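Side-chain contacts in 4-amino-4-deoxychorismate lyase (Legionella pneumophila, PDB 3LUL), which is a pyridoxal-phosphate enzyme of the class IV aminotransferase family, with its cofactor joined covalently to the chain and two protein copies in the assembly: residues Leu188-Val193 / Arg205-Cys210; Trp47-Asn52 / Gly196-Ile201; Thr32-Ser37 / Tyr115-His120; Asp162-Asn167 / Thr173-Ala178. One frame throughout, in Å; residues are numbered along the deposited sequence.

Contact 1. Residues Leu188-Val193 / Arg205-Cys210; sequences LYTPRV and RLISHC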
# COMPACT_ATOMS: atom_id res chain seq x y z
N LEU B 188 -18.61 27.03 2.97
CA LEU B 188 -17.52 26.06 2.85
C LEU B 188 -18.11 24.66 2.82
O LEU B 188 -18.98 24.36 3.61
CB LEU B 188 -16.56 26.18 4.02
CG LEU B 188 -15.59 27.35 3.95
CD1 LEU B 188 -15.33 27.95 5.36
CD2 LEU B 188 -14.30 26.92 3.25
N TYR B 189 -17.60 23.80 1.93
CA TYR B 189 -18.01 22.40 1.84
C TYR B 189 -16.74 21.51 1.82
O TYR B 189 -15.69 21.92 1.29
CB TYR B 189 -18.83 22.15 0.58
CG TYR B 189 -20.11 22.93 0.49
CD1 TYR B 189 -20.13 24.22 -0.05
CD2 TYR B 189 -21.30 22.40 0.96
CE1 TYR B 189 -21.34 24.97 -0.12
CE2 TYR B 189 -22.49 23.12 0.87
CZ TYR B 189 -22.50 24.40 0.34
OH TYR B 189 -23.65 25.09 0.23
N THR B 190 -16.83 20.34 2.43
CA THR B 190 -15.73 19.39 2.41
C THR B 190 -16.28 17.96 2.56
O THR B 190 -17.33 17.77 3.16
CB THR B 190 -14.71 19.73 3.51
OG1 THR B 190 -13.49 19.07 3.24
CG2 THR B 190 -15.22 19.37 4.93
N PRO B 191 -15.63 16.98 1.92
CA PRO B 191 -16.15 15.61 2.06
C PRO B 191 -16.25 15.16 3.51
O PRO B 191 -15.44 15.57 4.37
CB PRO B 191 -15.10 14.80 1.28
CG PRO B 191 -14.76 15.69 0.16
CD PRO B 191 -14.65 17.06 0.82
N ARG B 192 -17.25 14.32 3.79
CA ARG B 192 -17.46 13.70 5.10
C ARG B 192 -16.36 12.69 5.41
O ARG B 192 -15.80 12.08 4.49
CB ARG B 192 -18.78 12.94 5.11
CG ARG B 192 -20.01 13.75 4.92
CD ARG B 192 -21.27 12.85 4.94
NE ARG B 192 -21.13 11.67 4.09
CZ ARG B 192 -21.59 10.46 4.39
NH1 ARG B 192 -22.24 10.27 5.53
NH2 ARG B 192 -21.40 9.45 3.56
N VAL B 193 -16.06 12.49 6.70
CA VAL B 193 -15.15 11.42 7.10
C VAL B 193 -15.65 10.08 6.52
O VAL B 193 -14.87 9.30 6.04
CB VAL B 193 -14.99 11.31 8.64
CG1 VAL B 193 -13.96 10.24 8.99
CG2 VAL B 193 -14.55 12.63 9.23
N ARG B 205 -8.69 21.29 12.15
CA ARG B 205 -8.41 22.64 12.72
C ARG B 205 -9.23 23.70 12.00
O ARG B 205 -9.80 24.60 12.64
CB ARG B 205 -6.93 23.00 12.62
CG ARG B 205 -5.99 22.21 13.56
CD ARG B 205 -4.55 22.43 13.12
NE ARG B 205 -4.25 23.86 13.10
CZ ARG B 205 -3.34 24.45 12.32
NH1 ARG B 205 -2.56 23.76 11.49
NH2 ARG B 205 -3.18 25.78 12.41
N LEU B 206 -9.31 23.60 10.69
CA LEU B 206 -10.05 24.56 9.87
C LEU B 206 -11.54 24.54 10.23
O LEU B 206 -12.16 25.58 10.43
CB LEU B 206 -9.82 24.26 8.39
CG LEU B 206 -10.29 25.27 7.36
CD1 LEU B 206 -9.49 25.09 6.11
CD2 LEU B 206 -11.78 25.18 7.09
N ILE B 207 -12.11 23.34 10.34
CA ILE B 207 -13.50 23.18 10.76
C ILE B 207 -13.76 23.82 12.14
O ILE B 207 -14.73 24.54 12.30
CB ILE B 207 -13.95 21.70 10.70
CG1 ILE B 207 -13.98 21.22 9.25
CG2 ILE B 207 -15.34 21.50 11.32
CD1 ILE B 207 -14.08 19.71 9.10
N SER B 208 -12.86 23.58 13.09
CA SER B 208 -12.96 24.17 14.43
C SER B 208 -12.96 25.68 14.37
O SER B 208 -13.80 26.33 14.97
CB SER B 208 -11.82 23.69 15.35
OG SER B 208 -11.99 22.34 15.71
N HIS B 209 -11.99 26.25 13.64
CA HIS B 209 -11.96 27.69 13.43
C HIS B 209 -13.27 28.25 12.85
O HIS B 209 -13.73 29.29 13.30
CB HIS B 209 -10.80 28.12 12.50
CG HIS B 209 -9.46 28.16 13.18
ND1 HIS B 209 -9.21 28.98 14.26
CD2 HIS B 209 -8.31 27.50 12.92
CE1 HIS B 209 -7.96 28.80 14.65
NE2 HIS B 209 -7.39 27.91 13.86
N CYS B 210 -13.85 27.56 11.87
CA CYS B 210 -15.09 28.03 11.25
C CYS B 210 -16.21 28.03 12.28
O CYS B 210 -16.97 28.99 12.39
CB CYS B 210 -15.47 27.16 10.05
SG CYS B 210 -14.38 27.42 8.63
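L188 and C210 meet where helix 201-212 packs on strand 187-190, the first strand of a beta-alpha-beta unit that closes with strand 217-219. The example illustrates how few side chains can join helix and strand in such a unit: the facing backbones keep their distance, with the CA atoms of L188 and C210, the nearest pair, 9.0 Å apart, and apolar branches span the gap. L188 gives the most surface. Its CB leaves the strand toward the helix, and the CD1 methyl reaches the helix surface while its chi2 of 144° sits well away from a staggered value, which suggests some torsional cost. Two residues further along the same face, T190 presents its CG2 methyl to I207, whose CD1 is 4.3 Å from that CG2; the hydroxyl of T190 is engaged by L180 O on the adjoining strand, leaving the methyl for the helix. I207 also rests on E219, and C210 on V217 and on L263 of helix 258-269, so the helix is wedged between sheet and C-terminal helix. C210 points at the strand, SG anti to its carbonyl carbon (chi1 -72°), and that sulfur lies against L188 CD1 at 3.4 Å, a tight apolar touch.

Contact 2. Residues Trp47-Asn52 / Gly196-Ile201; sequences WERLGN and GILPGI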
# COMPACT_ATOMS: atom_id res chain seq x y z
N TRP B 47 0.38 12.94 17.57
CA TRP B 47 0.53 11.78 18.49
C TRP B 47 -0.77 11.01 18.65
O TRP B 47 -0.81 9.78 18.68
CB TRP B 47 1.02 12.32 19.84
CG TRP B 47 1.17 11.34 20.94
CD1 TRP B 47 2.25 10.50 21.17
CD2 TRP B 47 0.22 11.06 21.96
NE1 TRP B 47 2.03 9.75 22.30
CE2 TRP B 47 0.79 10.06 22.80
CE3 TRP B 47 -1.05 11.55 22.26
CZ2 TRP B 47 0.11 9.55 23.90
CZ3 TRP B 47 -1.72 11.05 23.35
CH2 TRP B 47 -1.13 10.06 24.17
N GLU B 48 -1.86 11.75 18.79
CA GLU B 48 -3.18 11.14 19.00
C GLU B 48 -3.57 10.28 17.81
O GLU B 48 -4.03 9.16 17.96
CB GLU B 48 -4.22 12.24 19.19
CG GLU B 48 -5.66 11.81 19.30
CD GLU B 48 -6.63 12.99 19.40
OE1 GLU B 48 -6.46 14.03 18.71
OE2 GLU B 48 -7.58 12.87 20.20
N ARG B 49 -3.44 10.85 16.62
CA ARG B 49 -3.83 10.15 15.41
C ARG B 49 -2.95 8.92 15.20
O ARG B 49 -3.43 7.85 14.90
CB ARG B 49 -3.73 11.07 14.19
CG ARG B 49 -4.16 10.35 12.91
CD ARG B 49 -4.37 11.31 11.75
NE ARG B 49 -3.12 11.95 11.35
CZ ARG B 49 -3.06 12.94 10.46
NH1 ARG B 49 -4.16 13.34 9.80
NH2 ARG B 49 -1.89 13.49 10.17
N LEU B 50 -1.65 9.09 15.37
CA LEU B 50 -0.71 7.95 15.20
C LEU B 50 -1.06 6.84 16.16
O LEU B 50 -1.12 5.68 15.74
CB LEU B 50 0.75 8.39 15.34
CG LEU B 50 1.86 7.34 15.21
CD1 LEU B 50 1.70 6.56 13.93
CD2 LEU B 50 3.23 8.03 15.33
N GLY B 51 -1.36 7.19 17.41
CA GLY B 51 -1.71 6.18 18.41
C GLY B 51 -3.03 5.49 18.12
O GLY B 51 -3.15 4.28 18.31
N ASN B 52 -4.02 6.26 17.67
CA ASN B 52 -5.33 5.69 17.28
C ASN B 52 -5.21 4.67 16.14
O ASN B 52 -5.80 3.59 16.20
CB ASN B 52 -6.32 6.78 16.86
CG ASN B 52 -6.85 7.59 18.01
OD1 ASN B 52 -6.75 7.18 19.16
ND2 ASN B 52 -7.41 8.76 17.71
N GLY B 196 -14.71 8.18 3.07
CA GLY B 196 -13.51 7.38 2.97
C GLY B 196 -12.24 8.19 2.77
O GLY B 196 -11.49 7.97 1.82
N ILE B 197 -12.07 9.21 3.60
CA ILE B 197 -10.94 10.12 3.51
C ILE B 197 -10.02 9.95 4.70
O ILE B 197 -10.41 9.34 5.71
CB ILE B 197 -11.40 11.62 3.48
CG1 ILE B 197 -12.17 11.98 4.76
CG2 ILE B 197 -12.25 11.90 2.23
CD1 ILE B 197 -12.44 13.49 4.96
N LEU B 198 -8.81 10.43 4.55
CA LEU B 198 -7.89 10.59 5.67
C LEU B 198 -8.41 11.78 6.47
O LEU B 198 -8.57 12.87 5.91
CB LEU B 198 -6.48 10.86 5.15
CG LEU B 198 -5.28 10.55 6.03
CD1 LEU B 198 -5.14 11.55 7.12
CD2 LEU B 198 -5.38 9.12 6.64
N PRO B 199 -8.69 11.59 7.79
CA PRO B 199 -9.17 12.69 8.63
C PRO B 199 -8.04 13.63 8.97
O PRO B 199 -7.36 13.49 9.98
CB PRO B 199 -9.67 11.98 9.88
CG PRO B 199 -8.75 10.76 9.99
CD PRO B 199 -8.42 10.36 8.57
N GLY B 200 -7.78 14.58 8.08
CA GLY B 200 -6.61 15.44 8.25
C GLY B 200 -6.70 16.29 9.50
O GLY B 200 -7.80 16.71 9.96
N ILE B 201 -5.52 16.55 10.07
CA ILE B 201 -5.41 17.46 11.22
C ILE B 201 -5.72 18.89 10.78
O ILE B 201 -6.35 19.63 11.52
CB ILE B 201 -4.02 17.37 11.88
CG1 ILE B 201 -3.90 16.00 12.61
CG2 ILE B 201 -3.75 18.52 12.89
CD1 ILE B 201 -2.47 15.62 12.96
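The phosphate end of the cofactor site is built here, where R49 of helix 43-57 meets L198 and P199 of the loop leading into helix 201-212 and I201, its first residue, with G200 at the N-cap. Every contact from the helix 43-57 side is made by the arginine. Its chain runs out from the helix and bends at chi3 (66°), which brings the edge of the guanidinium to the inverse gamma turn centred on P199. NH1 gives a bent hydrogen bond to P199 O at 3.2 Å; the oxygen lies close to the guanidinium plane, but the nitrogen stands 44° above the carbonyl plane. One face of the group is covered by I201, whose CD1 is 3.6 Å from R49 NH2, and L198 CD1 approaches NH1 obliquely at 3.4 Å. NH1 and the backbone N of I201 both hydrogen-bond to OP1 of the modified lysine at position 141, converging on one phosphate oxygen. NH2 forms a salt bridge with E31, which would help fix the rotation of the guanidinium. Around this, I201 packs on E31 of strand 28-36 and on M45 and H46 of helix 43-57, while L50 lies against L29 and E31.

Contact 3. Residues Thr32-Ser37 / Tyr115-His120; sequences TIRVNS and YSIQKH. With PO4 (phosphate ion), chain G.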
# COMPACT_ATOMS: atom_id res chain seq x y z
N THR B 32 3.54 13.52 9.44
CA THR B 32 4.40 14.57 8.92
C THR B 32 4.00 15.87 9.64
O THR B 32 2.87 16.32 9.57
CB THR B 32 4.36 14.62 7.36
OG1 THR B 32 5.16 15.70 6.89
CG2 THR B 32 2.95 14.73 6.83
N ILE B 33 4.95 16.43 10.37
CA ILE B 33 4.72 17.48 11.34
C ILE B 33 5.45 18.75 10.89
O ILE B 33 6.63 18.73 10.63
CB ILE B 33 5.22 17.06 12.71
CG1 ILE B 33 4.57 15.77 13.21
CG2 ILE B 33 4.99 18.16 13.78
CD1 ILE B 33 5.46 14.99 14.19
N ARG B 34 4.71 19.83 10.81
CA ARG B 34 5.31 21.11 10.52
C ARG B 34 6.07 21.62 11.73
O ARG B 34 5.60 21.52 12.87
CB ARG B 34 4.24 22.09 10.11
CG ARG B 34 4.81 23.45 9.67
CD ARG B 34 3.76 24.22 8.89
NE ARG B 34 4.17 25.58 8.57
CZ ARG B 34 3.50 26.43 7.78
NH1 ARG B 34 2.35 26.09 7.18
NH2 ARG B 34 4.00 27.65 7.58
N VAL B 35 7.26 22.18 11.49
CA VAL B 35 8.02 22.82 12.55
C VAL B 35 8.10 24.31 12.22
O VAL B 35 8.52 24.67 11.10
CB VAL B 35 9.41 22.21 12.70
CG1 VAL B 35 10.22 23.02 13.72
CG2 VAL B 35 9.30 20.78 13.15
N ASN B 36 7.63 25.14 13.17
CA ASN B 36 7.61 26.59 13.04
C ASN B 36 8.38 27.20 14.20
O ASN B 36 8.09 26.90 15.34
CB ASN B 36 6.18 27.16 13.07
CG ASN B 36 5.25 26.54 12.03
OD1 ASN B 36 5.44 26.71 10.83
ND2 ASN B 36 4.19 25.88 12.50
N SER B 37 9.38 28.01 13.91
CA SER B 37 10.18 28.68 14.93
C SER B 37 10.72 27.71 15.98
O SER B 37 10.70 27.98 17.18
CB SER B 37 9.39 29.84 15.54
OG SER B 37 8.79 30.66 14.54
N TYR B 115 12.05 22.41 3.68
CA TYR B 115 11.26 22.48 2.45
C TYR B 115 10.68 23.88 2.26
O TYR B 115 10.55 24.61 3.24
CB TYR B 115 10.14 21.44 2.48
CG TYR B 115 9.05 21.78 3.47
CD1 TYR B 115 9.19 21.50 4.82
CD2 TYR B 115 7.88 22.41 3.06
CE1 TYR B 115 8.19 21.83 5.72
CE2 TYR B 115 6.88 22.73 3.94
CZ TYR B 115 7.03 22.43 5.28
OH TYR B 115 6.04 22.77 6.16
N SER B 116 10.35 24.22 1.02
CA SER B 116 9.72 25.50 0.67
C SER B 116 8.20 25.35 0.56
O SER B 116 7.71 24.42 -0.05
CB SER B 116 10.25 26.03 -0.69
OG SER B 116 11.62 26.43 -0.63
N ILE B 117 7.46 26.29 1.15
CA ILE B 117 6.03 26.37 0.95
C ILE B 117 5.77 26.85 -0.48
O ILE B 117 6.27 27.87 -0.90
CB ILE B 117 5.33 27.23 2.03
CG1 ILE B 117 5.35 26.47 3.37
CG2 ILE B 117 3.86 27.51 1.65
CD1 ILE B 117 5.00 27.32 4.59
N GLN B 118 5.03 26.04 -1.24
CA GLN B 118 4.68 26.33 -2.63
C GLN B 118 3.46 27.27 -2.67
O GLN B 118 2.42 26.93 -2.11
CB GLN B 118 4.37 25.04 -3.35
CG GLN B 118 5.59 24.11 -3.50
CD GLN B 118 5.33 22.69 -2.99
OE1 GLN B 118 4.25 22.12 -3.18
NE2 GLN B 118 6.34 22.10 -2.34
N LYS B 119 3.58 28.43 -3.31
CA LYS B 119 2.46 29.41 -3.31
C LYS B 119 1.72 29.58 -4.66
O LYS B 119 0.62 30.16 -4.68
CB LYS B 119 2.85 30.76 -2.66
CG LYS B 119 4.26 31.30 -2.97
CD LYS B 119 4.71 32.25 -1.85
CE LYS B 119 5.74 33.27 -2.33
NZ LYS B 119 6.91 32.64 -3.02
N HIS B 120 2.30 29.06 -5.74
CA HIS B 120 1.59 28.93 -7.02
C HIS B 120 0.35 28.01 -6.87
O HIS B 120 0.41 26.97 -6.21
CB HIS B 120 2.54 28.49 -8.16
CG HIS B 120 3.19 27.14 -7.97
ND1 HIS B 120 2.98 26.09 -8.84
CD2 HIS B 120 4.07 26.68 -7.04
CE1 HIS B 120 3.68 25.04 -8.45
NE2 HIS B 120 4.35 25.37 -7.36
P PO4 G . 13.07 23.36 -1.55
O1 PO4 G . 13.64 22.73 -0.30
O2 PO4 G . 13.38 24.84 -1.58
O3 PO4 G . 13.65 22.74 -2.78
O4 PO4 G . 11.58 23.11 -1.48
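The guanidinium of R34 has the end of I117 over one face: the CD1 methyl lies 3.2 Å from NH2 and 3.6 Å from CZ, so the methyl lies over the NH2 side of the group. The phenol of Y115 arrives obliquely, its ring plane 78° from that of the guanidinium, and touches the aliphatic chain more than the charged end, its OH 3.8 Å from R34 CG. That hydroxyl is hydrogen-bonded to L239 O, and the Y115 side chain also packs on R97 of the second subunit. Beside R34, the amide of N36 supplies a further partner: NE donates to OD1 at 2.8 Å, in the amide plane and on a lone pair, yet with the oxygen tilted 33° from the guanidinium plane. This bond links two side chains of one strand and would help to set the rotation of the arginine head, which is carried there by a chain extended from CG to NE.

In the fold, the contact ties the end of strand 28-36, in the smaller five-stranded sheet, to the connection that leaves strand 106-113 of that sheet and enters strand 122-131 of the larger one. It thus joins the smaller sheet to the linker between the two halves of the class IV aminotransferase fold, near the protein surface. Y115 reaches back to the strand with CG between its backbone N and carbonyl carbon (chi1 71°). Next along the linker, S116 holds a phosphate ion, probably from the crystallisation liquor, through its backbone N to O4 at 3.0 Å and its OG to O2 at 2.6 Å.

Contact 4. Residues Asp162-Asn167 / Thr173-Ala178; sequences DALFFN and TETTCA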
# COMPACT_ATOMS: atom_id res chain seq x y z
N ASP B 162 -1.17 17.42 -9.25
CA ASP B 162 -1.60 16.45 -8.24
C ASP B 162 -2.87 15.81 -8.78
O ASP B 162 -3.41 16.27 -9.81
CB ASP B 162 -1.80 17.17 -6.90
CG ASP B 162 -1.84 16.23 -5.67
OD1 ASP B 162 -1.78 14.98 -5.81
OD2 ASP B 162 -1.99 16.79 -4.55
N ALA B 163 -3.29 14.73 -8.13
CA ALA B 163 -4.41 13.90 -8.54
C ALA B 163 -5.47 13.91 -7.45
O ALA B 163 -5.13 13.92 -6.26
CB ALA B 163 -3.94 12.48 -8.77
N LEU B 164 -6.73 13.87 -7.88
CA LEU B 164 -7.90 13.85 -7.04
C LEU B 164 -8.64 12.51 -7.20
O LEU B 164 -8.96 12.07 -8.33
CB LEU B 164 -8.83 15.00 -7.41
CG LEU B 164 -10.04 15.22 -6.54
CD1 LEU B 164 -9.66 15.66 -5.10
CD2 LEU B 164 -10.93 16.30 -7.22
N PHE B 165 -8.89 11.86 -6.08
CA PHE B 165 -9.61 10.58 -6.03
C PHE B 165 -11.09 10.73 -5.66
O PHE B 165 -11.50 11.61 -4.88
CB PHE B 165 -8.96 9.64 -5.02
CG PHE B 165 -7.51 9.41 -5.27
CD1 PHE B 165 -7.08 8.40 -6.14
CD2 PHE B 165 -6.56 10.18 -4.65
CE1 PHE B 165 -5.73 8.15 -6.37
CE2 PHE B 165 -5.18 9.95 -4.88
CZ PHE B 165 -4.77 8.94 -5.76
N PHE B 166 -11.85 9.81 -6.23
CA PHE B 166 -13.26 9.61 -6.00
C PHE B 166 -13.55 8.19 -5.45
O PHE B 166 -12.77 7.23 -5.68
CB PHE B 166 -14.01 9.84 -7.29
CG PHE B 166 -13.97 11.29 -7.77
CD1 PHE B 166 -12.83 11.81 -8.38
CD2 PHE B 166 -15.07 12.12 -7.59
CE1 PHE B 166 -12.78 13.17 -8.79
CE2 PHE B 166 -15.02 13.47 -8.01
CZ PHE B 166 -13.89 13.97 -8.61
N ASN B 167 -14.63 8.09 -4.68
CA ASN B 167 -15.06 6.79 -4.17
C ASN B 167 -16.02 6.13 -5.17
O ASN B 167 -16.36 6.72 -6.21
CB ASN B 167 -15.61 6.84 -2.72
CG ASN B 167 -16.91 7.60 -2.56
OD1 ASN B 167 -17.68 7.74 -3.50
ND2 ASN B 167 -17.17 8.06 -1.33
N THR B 173 -13.06 12.41 -2.59
CA THR B 173 -12.43 12.12 -1.30
C THR B 173 -11.32 13.16 -1.03
O THR B 173 -11.56 14.14 -0.33
CB THR B 173 -11.96 10.66 -1.17
OG1 THR B 173 -10.96 10.33 -2.17
CG2 THR B 173 -13.17 9.77 -1.33
N GLU B 174 -10.15 12.97 -1.62
CA GLU B 174 -8.97 13.77 -1.29
C GLU B 174 -7.97 13.63 -2.41
O GLU B 174 -8.20 12.87 -3.35
CB GLU B 174 -8.36 13.23 0.01
CG GLU B 174 -7.93 11.80 -0.12
CD GLU B 174 -7.67 11.11 1.20
OE1 GLU B 174 -7.75 11.77 2.25
OE2 GLU B 174 -7.32 9.92 1.15
N THR B 175 -6.86 14.37 -2.33
CA THR B 175 -5.76 14.18 -3.26
C THR B 175 -4.73 13.15 -2.77
O THR B 175 -4.99 12.38 -1.84
CB THR B 175 -5.05 15.54 -3.61
OG1 THR B 175 -4.26 15.98 -2.50
CG2 THR B 175 -6.09 16.61 -4.05
N THR B 176 -3.56 13.13 -3.39
CA THR B 176 -2.45 12.27 -2.94
C THR B 176 -1.85 12.67 -1.59
O THR B 176 -1.13 11.89 -0.97
CB THR B 176 -1.30 12.26 -3.94
OG1 THR B 176 -0.67 13.55 -4.01
CG2 THR B 176 -1.79 11.81 -5.33
N CYS B 177 -2.10 13.91 -1.16
CA CYS B 177 -1.46 14.42 0.05
C CYS B 177 -2.24 15.46 0.83
O CYS B 177 -1.70 16.06 1.76
CB CYS B 177 -0.10 15.01 -0.36
SG CYS B 177 -0.27 16.50 -1.37
N ALA B 178 -3.52 15.66 0.51
CA ALA B 178 -4.26 16.77 1.06
C ALA B 178 -5.76 16.54 1.00
O ALA B 178 -6.26 15.80 0.12
CB ALA B 178 -3.85 18.07 0.34
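D162 meets T175, T176 and C177 at one end of a beta hairpin formed by strands 162-167 and 172-175. From its CB, which heads for the opposing segment, CG lies anti to the backbone N (chi1 -163°), which carries the carboxylate across T175 and alongside T176, whose side chain runs in the opposite direction. CG is 3.9 Å from T175 CB. OD1 accepts two bonds that arrive from opposite faces of the carboxylate plane: the hydroxyl of T176 at 2.6 Å (T176 OG1 to D162 OD1), on the syn side but 30° out of the plane, and the next backbone nitrogen, A163 N. OD2 takes the hydroxyl of T175, OG1 to OD2 3.2 Å, from above the plane, and lies 3.6 Å from C177 SG. The T175 hydroxyl accepts from C177 N in an ST turn.

Further along, the backbone pairing is irregular: F165 N gives to E174 O at 3.0 Å, but F165 O accepts from T173 N at 2.9 Å. The F165 ring turns its edge toward the backbone of T175 and T176. A buried carboxylate whose oxygens accept from two hydroxyls and an amide is probably ionised, its negative charge stabilised by these three donors.

Along the chain contact 3 closes first, then contact 4, then contact 1, while contact 2 crosses contacts 1 and 3 and encloses contact 4 in its long loop. Contacts 1 and 4 reach the same large sheet, their centres about 16 Å apart, and P191 packs against T173. Contact 2 touches both: I197 packs on the backbone of P191 and R192, and L198 N probably hydrogen-bonds E174 OE1, 2.9 Å away. E174 OE1 also bonds weakly to N1 of the modified lysine, so contacts 2 and 4 flank the cofactor at different ends. Contact 3, whose centre lies about 19 to 21 Å from the others, belongs to the smaller sheet and the linker.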